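PDB 6QYY: capsid fiber protein from Bacillus phage phi29, which probably builds the trimeric fibers on the phage head, with this N-terminal base likely attaching to the capsid. Local coordinates for residues Val86-Asp90 / Pro91-Phe95. Numbering follows the deposited sequence.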
loop_
_atom_site.group_PDB
_atom_site.type_symbol
_atom_site.label_atom_id
_atom_site.label_comp_id
_atom_site.label_asym_id
_atom_site.label_seq_id
_atom_site.Cartn_x
_atom_site.Cartn_y
_atom_site.Cartn_z
ATOM N N VAL A 86 -16.449 -5.313 -10.413
ATOM C CA VAL A 86 -17.900 -5.354 -10.164
ATOM C C VAL A 86 -18.165 -5.216 -8.674
ATOM O O VAL A 86 -17.310 -5.516 -7.829
ATOM C CB VAL A 86 -18.544 -6.664 -10.682
ATOM C CG1 VAL A 86 -18.333 -6.817 -12.195
ATOM C CG2 VAL A 86 -18.007 -7.867 -9.908
ATOM N N PRO A 87 -19.368 -4.748 -8.321
ATOM C CA PRO A 87 -19.751 -4.695 -6.904
ATOM C C PRO A 87 -19.808 -6.081 -6.273
ATOM O O PRO A 87 -20.097 -7.084 -6.930
ATOM C CB PRO A 87 -21.143 -4.052 -6.935
ATOM C CG PRO A 87 -21.212 -3.337 -8.245
ATOM C CD PRO A 87 -20.406 -4.167 -9.192
ATOM N N THR A 88 -19.517 -6.124 -4.978
ATOM C CA THR A 88 -19.695 -7.323 -4.172
ATOM C C THR A 88 -19.948 -6.891 -2.739
ATOM O O THR A 88 -19.738 -5.732 -2.373
ATOM C CB THR A 88 -18.477 -8.264 -4.248
ATOM O OG1 THR A 88 -18.789 -9.513 -3.610
ATOM C CG2 THR A 88 -17.270 -7.643 -3.555
ATOM N N ASP A 89 -20.431 -7.834 -1.931
ATOM C CA ASP A 89 -20.524 -7.636 -0.498
ATOM C C ASP A 89 -19.757 -8.691 0.291
ATOM O O ASP A 89 -19.802 -8.674 1.528
ATOM C CB ASP A 89 -21.999 -7.611 -0.063
ATOM C CG ASP A 89 -22.834 -8.623 -0.798
ATOM O OD1 ASP A 89 -22.413 -9.796 -0.881
ATOM O OD2 ASP A 89 -23.914 -8.246 -1.295
ATOM N N ASP A 90 -19.064 -9.617 -0.381
ATOM C CA ASP A 90 -18.225 -10.596 0.300
ATOM C C ASP A 90 -16.937 -9.915 0.735
ATOM O O ASP A 90 -16.098 -9.589 -0.112
ATOM C CB ASP A 90 -17.917 -11.796 -0.604
ATOM C CG ASP A 90 -17.040 -12.858 0.083
ATOM O OD1 ASP A 90 -16.624 -12.667 1.244
ATOM O OD2 ASP A 90 -16.764 -13.900 -0.553
ATOM N N PRO A 91 -16.729 -9.719 2.041
ATOM C CA PRO A 91 -15.524 -9.001 2.484
ATOM C C PRO A 91 -14.233 -9.685 2.076
ATOM O O PRO A 91 -13.237 -8.997 1.827
ATOM C CB PRO A 91 -15.677 -8.948 4.011
ATOM C CG PRO A 91 -17.082 -9.403 4.299
ATOM C CD PRO A 91 -17.493 -10.272 3.168
ATOM N N SER A 92 -14.222 -11.014 1.959
ATOM C CA SER A 92 -12.981 -11.709 1.631
ATOM C C SER A 92 -12.538 -11.525 0.182
ATOM O O SER A 92 -11.433 -11.956 -0.161
ATOM C CB SER A 92 -13.123 -13.198 1.931
ATOM O OG SER A 92 -14.187 -13.755 1.184
ATOM N N THR A 93 -13.355 -10.923 -0.678
ATOM C CA THR A 93 -12.979 -10.718 -2.072
ATOM C C THR A 93 -12.880 -9.254 -2.453
ATOM O O THR A 93 -12.570 -8.950 -3.615
ATOM C CB THR A 93 -13.976 -11.392 -3.021
ATOM O OG1 THR A 93 -15.233 -10.707 -2.939
ATOM C CG2 THR A 93 -14.147 -12.882 -2.676
ATOM N N VAL A 94 -13.140 -8.339 -1.521
ATOM C CA VAL A 94 -13.047 -6.917 -1.822
ATOM C C VAL A 94 -11.586 -6.513 -1.950
ATOM O O VAL A 94 -10.747 -6.885 -1.120
ATOM C CB VAL A 94 -13.748 -6.092 -0.737
ATOM C CG1 VAL A 94 -13.464 -4.619 -0.943
ATOM C CG2 VAL A 94 -15.243 -6.355 -0.768
ATOM N N PHE A 95 -11.270 -5.743 -2.988
ATOM C CA PHE A 95 -9.944 -5.167 -3.126
ATOM C C PHE A 95 -9.978 -3.653 -3.230
ATOM O O PHE A 95 -8.915 -3.032 -3.289
ATOM C CB PHE A 95 -9.193 -5.753 -4.345
ATOM C CG PHE A 95 -9.672 -5.232 -5.686
ATOM C CD1 PHE A 95 -9.074 -4.118 -6.283
ATOM C CD2 PHE A 95 -10.684 -5.888 -6.378
ATOM C CE1 PHE A 95 -9.514 -3.642 -7.524
ATOM C CE2 PHE A 95 -11.129 -5.421 -7.614
ATOM C CZ PHE A 95 -10.543 -4.291 -8.190
HETATM O O HOH W 1 -17.320 -12.043 -4.637
#
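D90-P91-S92-T93 form a type I beta turn that carries an Asx turn on its first residue, within the connection from strand 85-87 to strand 96-98 of the antiparallel sheet. The beta turn closes where T93 N donates to D90 O at 3.1 Å, nearly straight at 165° though the donor stands above the carbonyl plane. P91 suits position i+1 of the turn: its ring holds phi near -60°, and it lacks an N-H that would need a partner. The carboxylate of D90, with CG trans to the backbone N (chi1 -180°), folds over the start of the turn. There D90 OD1 takes two bonds from one face of its plane, from S92 N at 3.0 Å and from S92 OG at 2.7 Å, which binds S92 by backbone and side chain together. D90 OD2 lies beside T93 CG2, 3.5 Å away.

Just ahead of the beta turn, T88 OG1 accepts from D90 N at 3.2 Å, an ST turn that ties T88 to the backbone two residues on. A water bridges T88 OG1 and T93 OG1, hydroxyls too far apart to bond directly. The methyl branch of T88, CG2, meets V94 CG2 at 3.7 Å in a small apolar touch, where the buried V94 gives the loop an inner side. R114 bonds to the carbonyl oxygens of P91 and V94, and T78 to that of T93, tying the loop to the rest of the chain. Short-range acceptors thus meet the backbone N-H groups of D90, S92 and T93, and two donors on OD1 would probably stabilise the ionised carboxylate at this largely exposed corner.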